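Local coordinates for succinoglycan biosynthesis protein (Bacillus cereus ATCC 14579, PDB 2QGM), which is of uncharacterised function but belongs to the erythromycin esterase family and is named for a probable role in succinoglycan biosynthesis, at residues I55-P60 against M92-V97; S87-M92 against I432-R437; A110-W115 against G169-A174. One frame throughout, in Å; residues are numbered along the deposited sequence.

In the fold
From the N terminus, the chain leaves the edge strand 50-51, runs through the loop 55-60 and returns on helix 87-104, where contact 1 closes a short loop of 31 residues. The same helix opens contact 2 at its first turn, but its partner, strand 432-439, comes near the C terminus, so contacts 1 and 2 cross along the chain and share M92. Strand 108-111 follows that helix and pairs with strand 166-171 in contact 3, closing a loop of 53 residues, which is nested inside the long loop closed by contact 2. Contacts 2 and 3 reach the same eight-stranded mixed sheet, about 22 Å apart between centres; contact 1 ties the loop 55-60 to helix 87-104.

Contact 1. Residues I55-P60 against M92-V97; sequences IEPSKP and MKFRLV
R95 reaches out from helix 87-104 to bind three carbonyl oxygens of the loop 55-60. Its chain is extended from CG to NE, with CG anti to the backbone N (chi1 178°), and this carries the guanidinium into the turn. R95 NH2 gives the straightest bond, to P60 O at 2.7 Å, in the carbonyl plane and on a lone pair. R95 NH1 donates to K59 O at 2.9 Å; that oxygen lies in the guanidinium plane, although the donor stands above the carbonyl plane of K59. A weak second bond from NH1 meets E56 O at 2.9 Å. E56 O also accepts from K59 N, closing the type I turn E56 to K59. The charge has a further partner in D63, which forms a salt bridge with NH2. Beside this polar grip, P57 lays its CG over one face of the F94 ring, a CH-pi contact 3.7 Å from the centroid, while I55 CG2 meets M92 CB at 4.2 Å. The contact joins the loop between strand 50-51 and helix 65-71 to helix 87-104, with F94 also packing on helix 143-157 and M92 on strand 432-439.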
ATOM      1  N   ILE A  55      11.872  12.593 -11.263  1.00 19.19           N
ATOM      2  CA  ILE A  55      10.949  12.074 -10.257  1.00 20.73           C
ATOM      3  C   ILE A  55       9.912  13.167  -9.965  1.00 20.57           C
ATOM      4  O   ILE A  55       8.925  12.926  -9.271  1.00 20.34           O
ATOM      5  CB  ILE A  55      11.666  11.744  -8.926  1.00 20.60           C
ATOM      6  CG1 ILE A  55      12.332  12.994  -8.369  1.00 21.02           C
ATOM      7  CG2 ILE A  55      12.712  10.659  -9.132  1.00 21.43           C
ATOM      8  CD1 ILE A  55      12.970  12.774  -7.023  1.00 21.51           C
ATOM      9  N   GLU A  56      10.148  14.363 -10.503  1.00 20.87           N
ATOM     10  CA  GLU A  56       9.271  15.513 -10.281  1.00 22.32           C
ATOM     11  C   GLU A  56       7.871  15.347 -10.848  1.00 21.05           C
ATOM     12  O   GLU A  56       7.686  15.229 -12.052  1.00 20.74           O
ATOM     13  CB  GLU A  56       9.909  16.787 -10.849  1.00 25.60           C
ATOM     14  CG  GLU A  56      11.183  17.205 -10.139  1.00 31.63           C
ATOM     15  CD  GLU A  56      11.015  17.260  -8.627  1.00 36.06           C
ATOM     16  OE1 GLU A  56      10.101  17.970  -8.151  1.00 37.88           O
ATOM     17  OE2 GLU A  56      11.799  16.592  -7.914  1.00 37.84           O
ATOM     18  N   PRO A  57       6.852  15.339  -9.975  1.00 21.58           N
ATOM     19  CA  PRO A  57       5.473  15.181 -10.445  1.00 21.00           C
ATOM     20  C   PRO A  57       4.972  16.296 -11.378  1.00 21.73           C
ATOM     21  O   PRO A  57       4.101  16.066 -12.216  1.00 22.71           O
ATOM     22  CB  PRO A  57       4.677  15.111  -9.138  1.00 21.35           C
ATOM     23  CG  PRO A  57       5.639  14.471  -8.201  1.00 20.41           C
ATOM     24  CD  PRO A  57       6.923  15.213  -8.510  1.00 21.64           C
ATOM     25  N   SER A  58       5.532  17.495 -11.244  0.50 20.93           N
ATOM     26  CA  SER A  58       5.112  18.627 -12.063  0.50 20.61           C
ATOM     27  C   SER A  58       5.610  18.612 -13.508  0.50 21.69           C
ATOM     28  O   SER A  58       5.070  19.325 -14.360  0.50 20.05           O
ATOM     29  CB  SER A  58       5.537  19.936 -11.399  0.50 20.33           C
ATOM     30  OG  SER A  58       6.939  19.991 -11.222  0.50 19.91           O
ATOM     31  N   LYS A  59       6.632  17.809 -13.787  1.00 22.30           N
ATOM     32  CA  LYS A  59       7.191  17.721 -15.135  1.00 23.41           C
ATOM     33  C   LYS A  59       6.348  16.890 -16.101  1.00 23.76           C
ATOM     34  O   LYS A  59       5.576  16.025 -15.681  1.00 22.96           O
ATOM     35  CB  LYS A  59       8.611  17.136 -15.070  1.00 22.79           C
ATOM     36  CG  LYS A  59       9.599  18.006 -14.315  1.00 27.57           C
ATOM     37  CD  LYS A  59       9.885  19.302 -15.061  1.00 28.38           C
ATOM     38  CE  LYS A  59      10.877  20.158 -14.291  1.00 31.04           C
ATOM     39  NZ  LYS A  59      11.247  21.389 -15.041  1.00 31.92           N
ATOM     40  N   PRO A  60       6.494  17.149 -17.414  1.00 22.86           N
ATOM     41  CA  PRO A  60       5.763  16.435 -18.470  1.00 23.88           C
ATOM     42  C   PRO A  60       5.880  14.920 -18.275  1.00 22.63           C
ATOM     43  O   PRO A  60       6.875  14.444 -17.740  1.00 24.87           O
ATOM     44  CB  PRO A  60       6.458  16.914 -19.745  1.00 25.53           C
ATOM     45  CG  PRO A  60       6.877  18.299 -19.396  1.00 25.13           C
ATOM     46  CD  PRO A  60       7.432  18.125 -17.998  1.00 24.12           C
HETATM   47  N   MSE A  92       8.746   9.671  -6.476  1.00 15.73           N
HETATM   48  CA  MSE A  92       8.521   9.037  -7.771  1.00 14.67           C
HETATM   49  C   MSE A  92       7.153   8.357  -7.778  1.00 13.65           C
HETATM   50  O   MSE A  92       6.481   8.313  -8.803  1.00 14.32           O
HETATM   51  CB  MSE A  92       9.621   8.018  -8.081  1.00 15.83           C
HETATM   52  CG  MSE A  92       9.436   7.221  -9.385  1.00 13.67           C
HETATM   53 SE   MSE A  92       9.564   8.335 -10.975  1.00 24.89          SE
HETATM   54  CE  MSE A  92       7.736   8.354 -11.545  1.00 23.11           C
ATOM     55  N   LYS A  93       6.734   7.820  -6.637  1.00 14.07           N
ATOM     56  CA  LYS A  93       5.431   7.186  -6.555  1.00 14.59           C
ATOM     57  C   LYS A  93       4.335   8.233  -6.714  1.00 12.98           C
ATOM     58  O   LYS A  93       3.293   7.963  -7.289  1.00 14.59           O
ATOM     59  CB  LYS A  93       5.272   6.432  -5.233  1.00 12.82           C
ATOM     60  CG  LYS A  93       6.043   5.125  -5.215  1.00 15.18           C
ATOM     61  CD  LYS A  93       5.890   4.355  -3.916  1.00 16.69           C
ATOM     62  CE  LYS A  93       4.480   3.847  -3.733  1.00 18.70           C
ATOM     63  NZ  LYS A  93       4.392   3.050  -2.483  1.00 20.45           N
ATOM     64  N   PHE A  94       4.580   9.427  -6.192  1.00 13.80           N
ATOM     65  CA  PHE A  94       3.641  10.534  -6.322  1.00 14.64           C
ATOM     66  C   PHE A  94       3.542  10.871  -7.820  1.00 14.42           C
ATOM     67  O   PHE A  94       2.447  11.070  -8.345  1.00 13.90           O
ATOM     68  CB  PHE A  94       4.177  11.706  -5.482  1.00 14.65           C
ATOM     69  CG  PHE A  94       3.457  13.020  -5.665  1.00 16.41           C
ATOM     70  CD1 PHE A  94       2.210  13.108  -6.288  1.00 15.05           C
ATOM     71  CD2 PHE A  94       4.050  14.190  -5.183  1.00 16.58           C
ATOM     72  CE1 PHE A  94       1.572  14.350  -6.427  1.00 15.77           C
ATOM     73  CE2 PHE A  94       3.421  15.425  -5.316  1.00 16.30           C
ATOM     74  CZ  PHE A  94       2.175  15.514  -5.939  1.00 13.12           C
ATOM     75  N   ARG A  95       4.679  10.914  -8.514  1.00 13.70           N
ATOM     76  CA  ARG A  95       4.649  11.208  -9.944  1.00 15.64           C
ATOM     77  C   ARG A  95       3.821  10.137 -10.658  1.00 14.57           C
ATOM     78  O   ARG A  95       2.976  10.451 -11.493  1.00 15.74           O
ATOM     79  CB  ARG A  95       6.075  11.262 -10.514  1.00 15.56           C
ATOM     80  CG  ARG A  95       6.164  11.511 -12.009  1.00 19.25           C
ATOM     81  CD  ARG A  95       7.610  11.777 -12.425  1.00 18.83           C
ATOM     82  NE  ARG A  95       7.801  11.721 -13.873  1.00 18.40           N
ATOM     83  CZ  ARG A  95       7.376  12.646 -14.727  1.00 20.83           C
ATOM     84  NH1 ARG A  95       6.734  13.723 -14.290  1.00 19.46           N
ATOM     85  NH2 ARG A  95       7.582  12.486 -16.030  1.00 20.54           N
ATOM     86  N   LEU A  96       4.053   8.873 -10.308  1.00 15.29           N
ATOM     87  CA  LEU A  96       3.316   7.761 -10.903  1.00 15.67           C
ATOM     88  C   LEU A  96       1.813   7.881 -10.635  1.00 14.99           C
ATOM     89  O   LEU A  96       1.007   7.690 -11.535  1.00 13.13           O
ATOM     90  CB  LEU A  96       3.831   6.428 -10.350  1.00 16.41           C
ATOM     91  CG  LEU A  96       4.669   5.501 -11.238  1.00 21.08           C
ATOM     92  CD1 LEU A  96       5.368   6.277 -12.346  1.00 19.38           C
ATOM     93  CD2 LEU A  96       5.665   4.745 -10.359  1.00 18.23           C
ATOM     94  N   VAL A  97       1.446   8.189  -9.397  1.00 14.87           N
ATOM     95  CA  VAL A  97       0.043   8.351  -9.024  1.00 13.66           C
ATOM     96  C   VAL A  97      -0.576   9.459  -9.868  1.00 15.00           C
ATOM     97  O   VAL A  97      -1.646   9.294 -10.459  1.00 13.72           O
ATOM     98  CB  VAL A  97      -0.096   8.706  -7.508  1.00 14.44           C
ATOM     99  CG1 VAL A  97      -1.537   9.115  -7.190  1.00 17.03           C
ATOM    100  CG2 VAL A  97       0.321   7.509  -6.649  1.00 16.17           C
TER

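Contact 2. Residues S87-M92 against I432-R437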
ATOM      1  N   SER A  87      13.368   9.053   0.130  1.00 17.21           N
ATOM      2  CA  SER A  87      12.758  10.254  -0.443  1.00 15.63           C
ATOM      3  C   SER A  87      12.332  10.121  -1.899  1.00 18.61           C
ATOM      4  O   SER A  87      11.161  10.329  -2.231  1.00 18.46           O
ATOM      5  CB  SER A  87      13.695  11.460  -0.311  1.00 17.25           C
ATOM      6  OG  SER A  87      13.110  12.619  -0.879  1.00 16.35           O
ATOM      7  N   GLU A  88      13.279   9.785  -2.769  1.00 19.11           N
ATOM      8  CA  GLU A  88      12.995   9.655  -4.197  1.00 19.15           C
ATOM      9  C   GLU A  88      11.964   8.596  -4.534  1.00 16.68           C
ATOM     10  O   GLU A  88      11.280   8.709  -5.550  1.00 17.27           O
ATOM     11  CB  GLU A  88      14.284   9.374  -4.970  1.00 18.46           C
ATOM     12  CG  GLU A  88      15.361  10.430  -4.787  1.00 20.80           C
ATOM     13  CD  GLU A  88      16.190  10.219  -3.532  1.00 22.94           C
ATOM     14  OE1 GLU A  88      15.842   9.331  -2.721  1.00 18.81           O
ATOM     15  OE2 GLU A  88      17.197  10.942  -3.358  1.00 22.38           O
ATOM     16  N   ILE A  89      11.861   7.556  -3.710  1.00 16.27           N
ATOM     17  CA  ILE A  89      10.855   6.536  -3.979  1.00 14.04           C
ATOM     18  C   ILE A  89       9.459   7.119  -3.711  1.00 13.57           C
ATOM     19  O   ILE A  89       8.566   6.976  -4.537  1.00 12.54           O
ATOM     20  CB  ILE A  89      11.097   5.267  -3.143  1.00 15.04           C
ATOM     21  CG1 ILE A  89      12.408   4.620  -3.599  1.00 14.79           C
ATOM     22  CG2 ILE A  89       9.936   4.288  -3.314  1.00 14.64           C
ATOM     23  CD1 ILE A  89      12.726   3.288  -2.946  1.00 16.01           C
ATOM     24  N   PHE A  90       9.278   7.791  -2.574  1.00 14.24           N
ATOM     25  CA  PHE A  90       7.982   8.397  -2.276  1.00 15.19           C
ATOM     26  C   PHE A  90       7.602   9.427  -3.349  1.00 15.27           C
ATOM     27  O   PHE A  90       6.463   9.452  -3.825  1.00 14.14           O
ATOM     28  CB  PHE A  90       7.977   9.102  -0.910  1.00 15.05           C
ATOM     29  CG  PHE A  90       8.012   8.167   0.272  1.00 16.94           C
ATOM     30  CD1 PHE A  90       7.379   6.929   0.222  1.00 16.06           C
ATOM     31  CD2 PHE A  90       8.641   8.547   1.455  1.00 15.78           C
ATOM     32  CE1 PHE A  90       7.371   6.086   1.331  1.00 15.97           C
ATOM     33  CE2 PHE A  90       8.639   7.712   2.570  1.00 16.39           C
ATOM     34  CZ  PHE A  90       8.001   6.477   2.507  1.00 16.33           C
ATOM     35  N   THR A  91       8.548  10.284  -3.726  1.00 16.15           N
ATOM     36  CA  THR A  91       8.272  11.309  -4.725  1.00 16.61           C
ATOM     37  C   THR A  91       7.998  10.705  -6.101  1.00 15.10           C
ATOM     38  O   THR A  91       7.110  11.170  -6.812  1.00 14.02           O
ATOM     39  CB  THR A  91       9.434  12.318  -4.815  1.00 16.81           C
ATOM     40  OG1 THR A  91       9.557  13.000  -3.561  1.00 17.23           O
ATOM     41  CG2 THR A  91       9.170  13.344  -5.911  1.00 16.24           C
HETATM   42  N   MSE A  92       8.746   9.671  -6.476  1.00 15.73           N
HETATM   43  CA  MSE A  92       8.521   9.037  -7.771  1.00 14.67           C
HETATM   44  C   MSE A  92       7.153   8.357  -7.778  1.00 13.65           C
HETATM   45  O   MSE A  92       6.481   8.313  -8.803  1.00 14.32           O
HETATM   46  CB  MSE A  92       9.621   8.018  -8.081  1.00 15.83           C
HETATM   47  CG  MSE A  92       9.436   7.221  -9.385  1.00 13.67           C
HETATM   48 SE   MSE A  92       9.564   8.335 -10.975  1.00 24.89          SE
HETATM   49  CE  MSE A  92       7.736   8.354 -11.545  1.00 23.11           C
ATOM     50  N   ILE A 432       6.200  -5.524 -13.105  1.00 16.46           N
ATOM     51  CA  ILE A 432       6.979  -4.360 -13.491  1.00 16.70           C
ATOM     52  C   ILE A 432       7.732  -3.813 -12.286  1.00 16.73           C
ATOM     53  O   ILE A 432       7.321  -4.008 -11.146  1.00 17.61           O
ATOM     54  CB  ILE A 432       6.025  -3.239 -13.996  1.00 16.85           C
ATOM     55  CG1 ILE A 432       5.209  -3.742 -15.174  1.00 14.96           C
ATOM     56  CG2 ILE A 432       6.808  -1.990 -14.402  1.00 16.01           C
ATOM     57  CD1 ILE A 432       3.986  -2.904 -15.461  1.00 15.29           C
ATOM     58  N   ILE A 433       8.847  -3.145 -12.542  1.00 18.54           N
ATOM     59  CA  ILE A 433       9.591  -2.520 -11.463  1.00 15.97           C
ATOM     60  C   ILE A 433      10.061  -1.156 -11.930  1.00 16.67           C
ATOM     61  O   ILE A 433      10.216  -0.918 -13.129  1.00 16.49           O
ATOM     62  CB  ILE A 433      10.861  -3.328 -11.034  1.00 16.37           C
ATOM     63  CG1 ILE A 433      11.824  -3.473 -12.214  1.00 16.62           C
ATOM     64  CG2 ILE A 433      10.461  -4.683 -10.487  1.00 16.76           C
ATOM     65  CD1 ILE A 433      13.211  -3.901 -11.795  1.00 21.54           C
ATOM     66  N   PHE A 434      10.212  -0.235 -10.986  1.00 16.29           N
ATOM     67  CA  PHE A 434      10.774   1.071 -11.301  1.00 17.04           C
ATOM     68  C   PHE A 434      11.996   1.148 -10.408  1.00 17.52           C
ATOM     69  O   PHE A 434      11.911   1.041  -9.181  1.00 18.17           O
ATOM     70  CB  PHE A 434       9.792   2.244 -11.074  1.00 16.11           C
ATOM     71  CG  PHE A 434       9.356   2.458  -9.642  1.00 15.81           C
ATOM     72  CD1 PHE A 434       9.953   3.440  -8.847  1.00 12.63           C
ATOM     73  CD2 PHE A 434       8.298   1.726  -9.116  1.00 14.23           C
ATOM     74  CE1 PHE A 434       9.493   3.691  -7.548  1.00 14.18           C
ATOM     75  CE2 PHE A 434       7.835   1.969  -7.822  1.00 13.48           C
ATOM     76  CZ  PHE A 434       8.429   2.951  -7.038  1.00 17.04           C
ATOM     77  N   HIS A 435      13.148   1.275 -11.051  1.00 16.67           N
ATOM     78  CA  HIS A 435      14.407   1.327 -10.340  1.00 17.82           C
ATOM     79  C   HIS A 435      14.940   2.743 -10.195  1.00 15.95           C
ATOM     80  O   HIS A 435      14.850   3.552 -11.122  1.00 15.59           O
ATOM     81  CB  HIS A 435      15.450   0.468 -11.069  1.00 16.74           C
ATOM     82  CG  HIS A 435      16.724   0.294 -10.311  1.00 19.60           C
ATOM     83  ND1 HIS A 435      16.813  -0.472  -9.167  1.00 20.94           N
ATOM     84  CD2 HIS A 435      17.964   0.807 -10.511  1.00 21.18           C
ATOM     85  CE1 HIS A 435      18.044  -0.420  -8.696  1.00 23.40           C
ATOM     86  NE2 HIS A 435      18.764   0.353  -9.496  1.00 22.48           N
ATOM     87  N   ILE A 436      15.457   3.037  -9.005  1.00 17.54           N
ATOM     88  CA  ILE A 436      16.082   4.321  -8.699  1.00 16.86           C
ATOM     89  C   ILE A 436      17.412   3.924  -8.065  1.00 18.13           C
ATOM     90  O   ILE A 436      17.465   3.549  -6.894  1.00 18.33           O
ATOM     91  CB  ILE A 436      15.270   5.163  -7.678  1.00 16.48           C
ATOM     92  CG1 ILE A 436      13.883   5.478  -8.240  1.00 17.50           C
ATOM     93  CG2 ILE A 436      16.031   6.460  -7.359  1.00 18.43           C
ATOM     94  CD1 ILE A 436      13.023   6.354  -7.339  1.00 15.73           C
ATOM     95  N   ARG A 437      18.487   3.986  -8.844  1.00 18.37           N
ATOM     96  CA  ARG A 437      19.799   3.578  -8.349  1.00 19.63           C
ATOM     97  C   ARG A 437      20.165   4.154  -6.982  1.00 19.09           C
ATOM     98  O   ARG A 437      20.354   3.412  -6.020  1.00 19.77           O
ATOM     99  CB  ARG A 437      20.882   3.954  -9.360  1.00 21.19           C
ATOM    100  CG  ARG A 437      22.258   3.430  -9.006  1.00 25.18           C
ATOM    101  CD  ARG A 437      23.301   4.024  -9.931  1.00 29.03           C
ATOM    102  NE  ARG A 437      23.085   3.641 -11.324  1.00 29.79           N
ATOM    103  CZ  ARG A 437      23.647   4.257 -12.357  1.00 30.45           C
ATOM    104  NH1 ARG A 437      24.453   5.289 -12.152  1.00 30.32           N
ATOM    105  NH2 ARG A 437      23.416   3.832 -13.593  1.00 30.77           N
TER
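The tip of I436 does most of the touching here: its CD1 pushes against the first turn of helix 87-104, 3.4 Å from E88 O. CG1 stands anti to the carbonyl carbon (chi1 -61°) and CD1 continues in an extended line, so the methyl reaches between E88, I89 and M92. I436 CD1 meets M92 CB at 3.9 Å and I89 CG1 at 4.2 Å, the two isoleucines crossing obliquely. Two residues back on the strand, F434 holds its ring in the crowded position between backbone N and carbonyl carbon (chi1 64°). M92 CG comes to 3.9 Å from F434 CD1, the two side chains sliding past each other in opposite directions. I89 CG2 comes at the ring edge, near its plane, 4.2 Å from F434 CZ. This apolar part is buried and contains no hydrogen bond between the segments. The looser side is at E88, which is partly exposed: its CB touches I436 CD1, but the chain bends at chi2 and takes the carboxylate away, where OE2 bonds to S440 OG. The helix thus packs on one face of the mixed sheet, where the axis of segment 87-92 passes 9.6 Å from that of strand segment 432-436; I89 and F434 also touch S341 on strand 336-344, and F434 reaches L387 on strand 385-389.

Contact 3. Residues A110-W115 against G169-A174; sequences AMEEDW and GLDLKA
W115 brings CE3 of its ring to 3.2 Å from G169 O, obliquely, while a water sits over the centre of one ring face. That water receives the G169 N-H and donates to W115 O, bridging the two strand ends. Direct backbone bonds continue the pairing: L170 N meets M111 O at 2.9 Å, nearly along the C=O axis, D171 N donates to E113 O, and W115 N to D171 O at 2.8 Å. The parallel register slips by one residue between M111 and D114, a beta bulge, with E112 at the centre of an inverse gamma turn. The lack of a side chain at G169 suits the close passage of D114 and W115, since a CB there would collide with D114 O. D114 turns its carboxylate back across the contact, OD1 taking the K173 N-H from above the carboxylate plane at 3.0 Å. Close by, D171 OD1 accepts from L172 N on its anti lone pair and also bonds to H282. D171 OD2 is gripped by two waters, one shared with E112 OE2, the carboxylates lying side by side 4.4 Å apart from E112 OE2 to D171 OD2. Such crowding of acids could raise the pKa of one of them, though the K173 ammonium, weakly bonded to the other water, might offset this in part. E112 OE1 bonds to the backbone N of H306. This acidic, histidine-bearing cluster is consistent with the active site of an erythromycin esterase-like fold. At the strand end, A110 CB presses tightly on L170 CD2, at 3.4 Å. These are the C-terminal ends of strands 108-111 and 166-171, the latter at the sheet's edge, with L170 packing on helix 276-297 and W115 on helix 253-269.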
ATOM      1  N   ALA A 110      -5.981   3.633  -2.547  1.00 15.19           N
ATOM      2  CA  ALA A 110      -6.025   2.777  -1.354  1.00 14.25           C
ATOM      3  C   ALA A 110      -4.620   2.656  -0.781  1.00 15.64           C
ATOM      4  O   ALA A 110      -3.737   2.051  -1.397  1.00 14.00           O
ATOM      5  CB  ALA A 110      -6.579   1.393  -1.722  1.00 17.29           C
HETATM    6  N   MSE A 111      -4.418   3.227   0.403  1.00 13.99           N
HETATM    7  CA  MSE A 111      -3.094   3.240   1.029  1.00 16.52           C
HETATM    8  C   MSE A 111      -2.977   2.333   2.245  1.00 15.81           C
HETATM    9  O   MSE A 111      -3.958   2.074   2.931  1.00 14.38           O
HETATM   10  CB  MSE A 111      -2.745   4.681   1.439  1.00 14.89           C
HETATM   11  CG  MSE A 111      -1.336   4.870   1.990  1.00 19.01           C
HETATM   12 SE   MSE A 111      -0.996   6.676   2.598  1.00 25.33          SE
HETATM   13  CE  MSE A 111       0.459   7.127   1.445  1.00 23.69           C
ATOM     14  N   GLU A 112      -1.757   1.867   2.497  1.00 15.26           N
ATOM     15  CA  GLU A 112      -1.455   1.020   3.640  1.00 16.65           C
ATOM     16  C   GLU A 112      -1.376   1.995   4.811  1.00 16.19           C
ATOM     17  O   GLU A 112      -0.294   2.412   5.238  1.00 17.46           O
ATOM     18  CB  GLU A 112      -0.109   0.307   3.433  1.00 17.17           C
ATOM     19  CG  GLU A 112       0.259  -0.696   4.532  1.00 17.95           C
ATOM     20  CD  GLU A 112       1.671  -1.257   4.396  1.00 20.31           C
ATOM     21  OE1 GLU A 112       2.310  -1.073   3.336  1.00 20.49           O
ATOM     22  OE2 GLU A 112       2.135  -1.899   5.363  1.00 21.49           O
ATOM     23  N   GLU A 113      -2.550   2.379   5.297  1.00 13.79           N
ATOM     24  CA  GLU A 113      -2.710   3.312   6.412  1.00 13.81           C
ATOM     25  C   GLU A 113      -4.031   2.879   7.044  1.00 12.60           C
ATOM     26  O   GLU A 113      -4.905   2.351   6.358  1.00 12.16           O
ATOM     27  CB  GLU A 113      -2.797   4.750   5.879  1.00 16.17           C
ATOM     28  CG  GLU A 113      -3.074   5.833   6.932  1.00 17.67           C
ATOM     29  CD  GLU A 113      -2.065   5.831   8.061  1.00 19.28           C
ATOM     30  OE1 GLU A 113      -2.364   5.277   9.145  1.00 22.14           O
ATOM     31  OE2 GLU A 113      -0.967   6.388   7.869  1.00 19.28           O
ATOM     32  N   ASP A 114      -4.170   3.082   8.347  1.00 12.75           N
ATOM     33  CA  ASP A 114      -5.379   2.648   9.034  1.00 13.07           C
ATOM     34  C   ASP A 114      -6.680   3.255   8.522  1.00 12.73           C
ATOM     35  O   ASP A 114      -6.745   4.429   8.147  1.00 13.27           O
ATOM     36  CB  ASP A 114      -5.253   2.871  10.544  1.00 13.55           C
ATOM     37  CG  ASP A 114      -4.088   2.093  11.155  1.00 15.30           C
ATOM     38  OD1 ASP A 114      -3.700   1.045  10.589  1.00 15.77           O
ATOM     39  OD2 ASP A 114      -3.570   2.521  12.211  1.00 14.57           O
ATOM     40  N   TRP A 115      -7.715   2.420   8.511  1.00 12.82           N
ATOM     41  CA  TRP A 115      -9.050   2.794   8.051  1.00 12.95           C
ATOM     42  C   TRP A 115      -9.468   4.177   8.559  1.00 14.31           C
ATOM     43  O   TRP A 115      -9.826   5.060   7.769  1.00 14.91           O
ATOM     44  CB  TRP A 115     -10.054   1.726   8.507  1.00 12.76           C
ATOM     45  CG  TRP A 115     -11.444   2.016   8.041  1.00 12.52           C
ATOM     46  CD1 TRP A 115     -12.400   2.717   8.706  1.00 14.53           C
ATOM     47  CD2 TRP A 115     -11.993   1.707   6.755  1.00 13.46           C
ATOM     48  NE1 TRP A 115     -13.514   2.870   7.915  1.00 13.25           N
ATOM     49  CE2 TRP A 115     -13.291   2.258   6.710  1.00 14.05           C
ATOM     50  CE3 TRP A 115     -11.512   1.014   5.632  1.00 15.93           C
ATOM     51  CZ2 TRP A 115     -14.120   2.147   5.580  1.00 14.29           C
ATOM     52  CZ3 TRP A 115     -12.334   0.902   4.507  1.00 14.05           C
ATOM     53  CH2 TRP A 115     -13.624   1.466   4.494  1.00 15.24           C
ATOM     54  N   GLY A 169      -8.213   4.066   3.526  1.00 11.84           N
ATOM     55  CA  GLY A 169      -7.201   3.545   4.435  1.00 12.58           C
ATOM     56  C   GLY A 169      -7.459   2.052   4.544  1.00 12.37           C
ATOM     57  O   GLY A 169      -8.436   1.631   5.159  1.00 12.65           O
ATOM     58  N   LEU A 170      -6.590   1.252   3.936  1.00 12.37           N
ATOM     59  CA  LEU A 170      -6.749  -0.204   3.908  1.00 14.36           C
ATOM     60  C   LEU A 170      -6.498  -0.953   5.205  1.00 13.62           C
ATOM     61  O   LEU A 170      -7.122  -1.988   5.454  1.00 14.69           O
ATOM     62  CB  LEU A 170      -5.799  -0.808   2.874  1.00 16.69           C
ATOM     63  CG  LEU A 170      -5.860  -0.370   1.414  1.00 14.11           C
ATOM     64  CD1 LEU A 170      -4.654  -0.955   0.687  1.00 17.98           C
ATOM     65  CD2 LEU A 170      -7.157  -0.834   0.782  1.00 19.86           C
ATOM     66  N   ASP A 171      -5.572  -0.435   6.003  1.00 16.16           N
ATOM     67  CA  ASP A 171      -5.142  -1.085   7.237  1.00 16.38           C
ATOM     68  C   ASP A 171      -6.059  -1.101   8.444  1.00 15.89           C
ATOM     69  O   ASP A 171      -7.008  -0.317   8.565  1.00 12.48           O
ATOM     70  CB  ASP A 171      -3.775  -0.537   7.664  1.00 14.99           C
ATOM     71  CG  ASP A 171      -2.758  -1.642   7.927  1.00 15.94           C
ATOM     72  OD1 ASP A 171      -3.162  -2.724   8.397  1.00 15.53           O
ATOM     73  OD2 ASP A 171      -1.555  -1.420   7.675  1.00 15.15           O
ATOM     74  N   LEU A 172      -5.728  -2.020   9.346  1.00 15.60           N
ATOM     75  CA  LEU A 172      -6.477  -2.250  10.573  1.00 16.83           C
ATOM     76  C   LEU A 172      -5.549  -2.412  11.778  1.00 18.79           C
ATOM     77  O   LEU A 172      -5.741  -3.315  12.593  1.00 17.08           O
ATOM     78  CB  LEU A 172      -7.319  -3.521  10.420  1.00 18.11           C
ATOM     79  CG  LEU A 172      -8.450  -3.536   9.386  1.00 19.90           C
ATOM     80  CD1 LEU A 172      -9.050  -4.940   9.264  1.00 21.26           C
ATOM     81  CD2 LEU A 172      -9.516  -2.544   9.818  1.00 19.53           C
ATOM     82  N   LYS A 173      -4.543  -1.554  11.901  1.00 18.02           N
ATOM     83  CA  LYS A 173      -3.633  -1.666  13.037  1.00 17.79           C
ATOM     84  C   LYS A 173      -4.192  -0.945  14.261  1.00 18.59           C
ATOM     85  O   LYS A 173      -3.625  -1.021  15.351  1.00 19.53           O
ATOM     86  CB  LYS A 173      -2.257  -1.122  12.670  1.00 17.07           C
ATOM     87  CG  LYS A 173      -1.619  -1.879  11.520  1.00 21.32           C
ATOM     88  CD  LYS A 173      -0.182  -1.475  11.303  1.00 24.65           C
ATOM     89  CE  LYS A 173      -0.076  -0.012  10.940  1.00 28.84           C
ATOM     90  NZ  LYS A 173       1.323   0.346  10.579  1.00 32.37           N
ATOM     91  N   ALA A 174      -5.326  -0.275  14.069  1.00 18.29           N
ATOM     92  CA  ALA A 174      -6.005   0.457  15.129  1.00 19.49           C
ATOM     93  C   ALA A 174      -7.358   0.968  14.630  1.00 20.71           C
ATOM     94  O   ALA A 174      -7.556   1.155  13.427  1.00 19.08           O
ATOM     95  CB  ALA A 174      -5.154   1.640  15.585  1.00 22.21           C
TER
HETATM   96  O   HOH W   1       0.312  -3.457   6.851  1.00 17.86           O
HETATM   97  O   HOH W   2       0.049   0.577   7.834  1.00 29.68           O
HETATM   98  O   HOH W   3     -10.709   4.294   5.220  1.00 12.16           O